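Local coordinates for putative laminarinase (PDB 2W39), which probably hydrolyses the glycosidic bonds of beta-glucans such as laminarin and lichenin, as a secreted family 16 glycoside hydrolase of a white-rot fungus, at residues A[200-203]-A[204-207]; A[207-210]-A[211-214]. All coordinates share one frame; numbering follows the deposited sequence.

Contact 1 of 2, residues A[200-203]-A[204-207]; sequences FFPR and NAGN
Asn204 turns its amide back over Pro202, with OD1 lying 3.5 Å from Pro202 CB; the same OD1 accepts a hydrogen bond from Asn182. The bend between them is a type I beta turn from Pro202 to Ala205, closed by the bond from Ala205 N to Pro202 O (3.0 Å). A water braces the outgoing chain by donating to both Arg203 O (2.7 Å) and Ala205 O (2.9 Å). Ala205 CB lies 4.1 Å from Pro202 CD and 4.4 Å from Phe201 CB. The Phe201 side chain, its CG anti to the carbonyl carbon (chi1 -68°), crosses that of Asn207 at about a right angle, where CE2 comes within 3.8 Å of Asn207 O and CD2 within 3.9 Å of Asn207 ND2. Ring and side-chain amide planes are 80° apart. With an alanine here the ring would be gone, which would probably open a gap beside Asn207 and leave its amide less fixed in rotation. The bent Arg203 chain carries its guanidinium to a salt bridge with Asp88 and a cation-pi contact with Trp186. The turn follows directly on the end of strand 195-202, which pairs with strands 185-191 and 229-232, and leads toward helix 210-214.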
loop_
_atom_site.group_PDB
_atom_site.type_symbol
_atom_site.label_atom_id
_atom_site.label_comp_id
_atom_site.label_asym_id
_atom_site.label_seq_id
_atom_site.Cartn_x
_atom_site.Cartn_y
_atom_site.Cartn_z
ATOM N N PHE A 200 7.182 -7.191 7.373
ATOM C CA PHE A 200 7.060 -5.951 8.101
ATOM C C PHE A 200 7.993 -5.953 9.303
ATOM O O PHE A 200 7.975 -6.901 10.076
ATOM C CB PHE A 200 5.632 -5.741 8.623
ATOM C CG PHE A 200 5.538 -4.562 9.537
ATOM C CD1 PHE A 200 5.889 -3.290 9.077
ATOM C CD2 PHE A 200 5.195 -4.719 10.878
ATOM C CE1 PHE A 200 5.860 -2.198 9.924
ATOM C CE2 PHE A 200 5.180 -3.589 11.730
ATOM C CZ PHE A 200 5.508 -2.364 11.224
ATOM N N PHE A 201 8.761 -4.875 9.476
ATOM C CA PHE A 201 9.564 -4.642 10.682
ATOM C C PHE A 201 9.215 -3.288 11.268
ATOM O O PHE A 201 9.358 -2.278 10.598
ATOM C CB PHE A 201 11.062 -4.702 10.381
ATOM C CG PHE A 201 11.518 -6.074 10.013
ATOM C CD1 PHE A 201 11.594 -6.461 8.685
ATOM C CD2 PHE A 201 11.800 -7.009 11.000
ATOM C CE1 PHE A 201 11.964 -7.761 8.345
ATOM C CE2 PHE A 201 12.177 -8.290 10.664
ATOM C CZ PHE A 201 12.255 -8.667 9.340
ATOM N N PRO A 202 8.740 -3.267 12.525
ATOM C CA PRO A 202 8.518 -2.026 13.275
ATOM C C PRO A 202 9.756 -1.132 13.334
ATOM O O PRO A 202 10.893 -1.631 13.331
ATOM C CB PRO A 202 8.168 -2.539 14.678
ATOM C CG PRO A 202 7.504 -3.871 14.412
ATOM C CD PRO A 202 8.334 -4.454 13.306
ATOM N N ARG A 203 9.536 0.179 13.416
ATOM C CA ARG A 203 10.638 1.129 13.512
ATOM C C ARG A 203 11.629 0.796 14.622
ATOM O O ARG A 203 12.846 0.994 14.462
ATOM C CB ARG A 203 10.064 2.520 13.770
ATOM C CG ARG A 203 11.104 3.625 13.890
ATOM C CD ARG A 203 11.879 3.849 12.597
ATOM N NE ARG A 203 10.966 4.115 11.479
ATOM C CZ ARG A 203 11.309 4.169 10.199
ATOM N NH1 ARG A 203 12.561 3.984 9.798
ATOM N NH2 ARG A 203 10.374 4.425 9.293
ATOM N N ASN A 204 11.095 0.315 15.747
ATOM C CA ASN A 204 11.911 0.036 16.923
ATOM C C ASN A 204 12.349 -1.414 17.020
ATOM O O ASN A 204 12.903 -1.833 18.047
ATOM C CB ASN A 204 11.166 0.472 18.189
ATOM C CG ASN A 204 9.937 -0.378 18.464
ATOM O OD1 ASN A 204 9.295 -0.883 17.538
ATOM N ND2 ASN A 204 9.614 -0.564 19.745
ATOM N N ALA A 205 12.167 -2.185 15.946
ATOM C CA ALA A 205 12.556 -3.590 15.954
ATOM C C ALA A 205 14.027 -3.781 16.266
ATOM O O ALA A 205 14.879 -3.141 15.646
ATOM C CB ALA A 205 12.259 -4.236 14.602
ATOM N N GLY A 206 14.331 -4.689 17.185
ATOM C CA GLY A 206 15.727 -5.021 17.475
ATOM C C GLY A 206 16.336 -5.924 16.419
ATOM O O GLY A 206 17.565 -6.002 16.295
ATOM N N ASN A 207 15.469 -6.568 15.633
ATOM C CA ASN A 207 15.832 -7.627 14.700
ATOM C C ASN A 207 15.614 -7.294 13.225
ATOM O O ASN A 207 15.574 -8.200 12.393
ATOM C CB ASN A 207 15.087 -8.935 15.044
ATOM C CG ASN A 207 13.583 -8.868 14.768
ATOM O OD1 ASN A 207 12.914 -9.910 14.687
ATOM N ND2 ASN A 207 13.041 -7.668 14.640
HETATM O O HOH W 1 15.153 -0.355 15.064
#

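Contact 2 of 2, residues A[207-210]-A[211-214]; sequences NVPN and DIAS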
loop_
_atom_site.group_PDB
_atom_site.type_symbol
_atom_site.label_atom_id
_atom_site.label_comp_id
_atom_site.label_asym_id
_atom_site.label_seq_id
_atom_site.Cartn_x
_atom_site.Cartn_y
_atom_site.Cartn_z
ATOM N N ASN A 207 15.469 -6.568 15.633
ATOM C CA ASN A 207 15.832 -7.627 14.700
ATOM C C ASN A 207 15.614 -7.294 13.225
ATOM O O ASN A 207 15.574 -8.200 12.393
ATOM C CB ASN A 207 15.087 -8.935 15.044
ATOM C CG ASN A 207 13.583 -8.868 14.768
ATOM O OD1 ASN A 207 12.914 -9.910 14.687
ATOM N ND2 ASN A 207 13.041 -7.668 14.640
ATOM N N VAL A 208 15.488 -6.016 12.881
ATOM C CA VAL A 208 15.336 -5.638 11.475
ATOM C C VAL A 208 16.637 -5.923 10.696
ATOM O O VAL A 208 17.714 -5.470 11.094
ATOM C CB VAL A 208 14.871 -4.154 11.302
ATOM C CG1 VAL A 208 15.796 -3.128 11.946
ATOM C CG2 VAL A 208 14.648 -3.821 9.821
ATOM N N PRO A 209 16.552 -6.689 9.597
ATOM C CA PRO A 209 17.744 -6.901 8.777
ATOM C C PRO A 209 18.383 -5.589 8.340
ATOM O O PRO A 209 17.694 -4.688 7.866
ATOM C CB PRO A 209 17.207 -7.680 7.569
ATOM C CG PRO A 209 16.033 -8.417 8.128
ATOM C CD PRO A 209 15.389 -7.424 9.063
ATOM N N ASN A 210 19.706 -5.502 8.450
ATOM C CA ASN A 210 20.404 -4.306 7.993
ATOM C C ASN A 210 20.099 -3.993 6.520
ATOM O O ASN A 210 19.976 -2.834 6.131
ATOM C CB ASN A 210 21.903 -4.423 8.243
ATOM C CG ASN A 210 22.620 -3.143 7.982
ATOM O OD1 ASN A 210 22.793 -2.315 8.896
ATOM N ND2 ASN A 210 23.017 -2.933 6.746
ATOM N N ASP A 211 19.980 -5.041 5.701
ATOM C CA ASP A 211 19.647 -4.863 4.283
ATOM C C ASP A 211 18.403 -3.995 4.097
ATOM O O ASP A 211 18.341 -3.163 3.195
ATOM C CB ASP A 211 19.312 -6.210 3.651
ATOM C CG ASP A 211 20.511 -7.061 3.345
ATOM O OD1 ASP A 211 21.667 -6.602 3.511
ATOM O OD2 ASP A 211 20.269 -8.205 2.908
ATOM N N ILE A 212 17.402 -4.244 4.929
ATOM C CA ILE A 212 16.147 -3.502 4.874
ATOM C C ILE A 212 16.306 -2.118 5.494
ATOM O O ILE A 212 15.896 -1.124 4.896
ATOM C CB ILE A 212 15.025 -4.296 5.575
ATOM C CG1 ILE A 212 14.646 -5.540 4.745
ATOM C CG2 ILE A 212 13.801 -3.422 5.860
ATOM C CD1 ILE A 212 13.670 -6.467 5.423
ATOM N N ALA A 213 16.896 -2.054 6.685
ATOM C CA ALA A 213 16.915 -0.814 7.453
ATOM C C ALA A 213 17.824 0.258 6.847
ATOM O O ALA A 213 17.479 1.434 6.876
ATOM C CB ALA A 213 17.302 -1.114 8.883
ATOM N N SER A 214 18.965 -0.147 6.296
ATOM C CA SER A 214 19.961 0.819 5.811
ATOM C C SER A 214 20.047 0.979 4.305
ATOM O O SER A 214 20.719 1.888 3.816
ATOM C CB SER A 214 21.336 0.468 6.359
ATOM O OG SER A 214 21.353 0.801 7.730
HETATM O O HOH W 2 23.405 -5.191 5.090
#
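Val208 places CG2 anti to its backbone N, while CG1 takes the position between N and the carbonyl carbon (chi1 57°), and both methyls straddle Ala213 CB, CG2 at 3.9 Å and CG1 at 4.0 Å. CG2 also meets Ile212 CG2 at 4.1 Å. Ile212 extends its longer branch (chi2 173°) so that CD1 lies beside the Pro209 ring, 4.1 Å from Pro209 CG, the two side chains pointing the same way. Pro209 is the N-cap residue of helix 210-214. Its carbonyl accepts the first helical bond, from Ala213 N (3.0 Å), and it takes a weak, bent second one from Ile212 N. One residue on, Ser214 N donates to Asn210 O at 2.9 Å, giving two successive i to i+4 bonds in this short helix. On the outer side, the Asn210 amide reaches over Ser214, with OD1 3.6 Å from Ser214 OG. A water accepts from Asn210 ND2 (2.8 Å) and donates to Asp211 OD1, joining the first two helical side chains. The other carboxylate oxygen, Asp211 OD2, is held by Asn220 N and Trp224 NE1, which ties the start of the helix to the end of strand 218-220 (Asn220) and to the loop after it (Trp224). Trp186 on strand 185-191 is touched by Val208, Ile212 and Ala213, and Trp224 by Pro209 and Ile212.

Contacts 1 and 2 follow each other along the chain, share Asn207, and have centres about 8 Å apart. Phe201 joins them: its CZ lies 3.4 Å from Pro209 CD, its CE1 3.6 Å from Ile212 CD1, and its CB 3.7 Å from Val208 CG2. The end of strand 195-202 is therefore packed against both the incoming loop and the helix it leads to. Trp186 on the adjacent strand 185-191 meets side chains of both contacts. None of the residues in either contact belongs to the sugar-binding pocket, which includes Trp103, Glu115 and Glu120; this is surface packing, with centres about 18 Å (contact 1) and 20 Å (contact 2) from the centre of the chain.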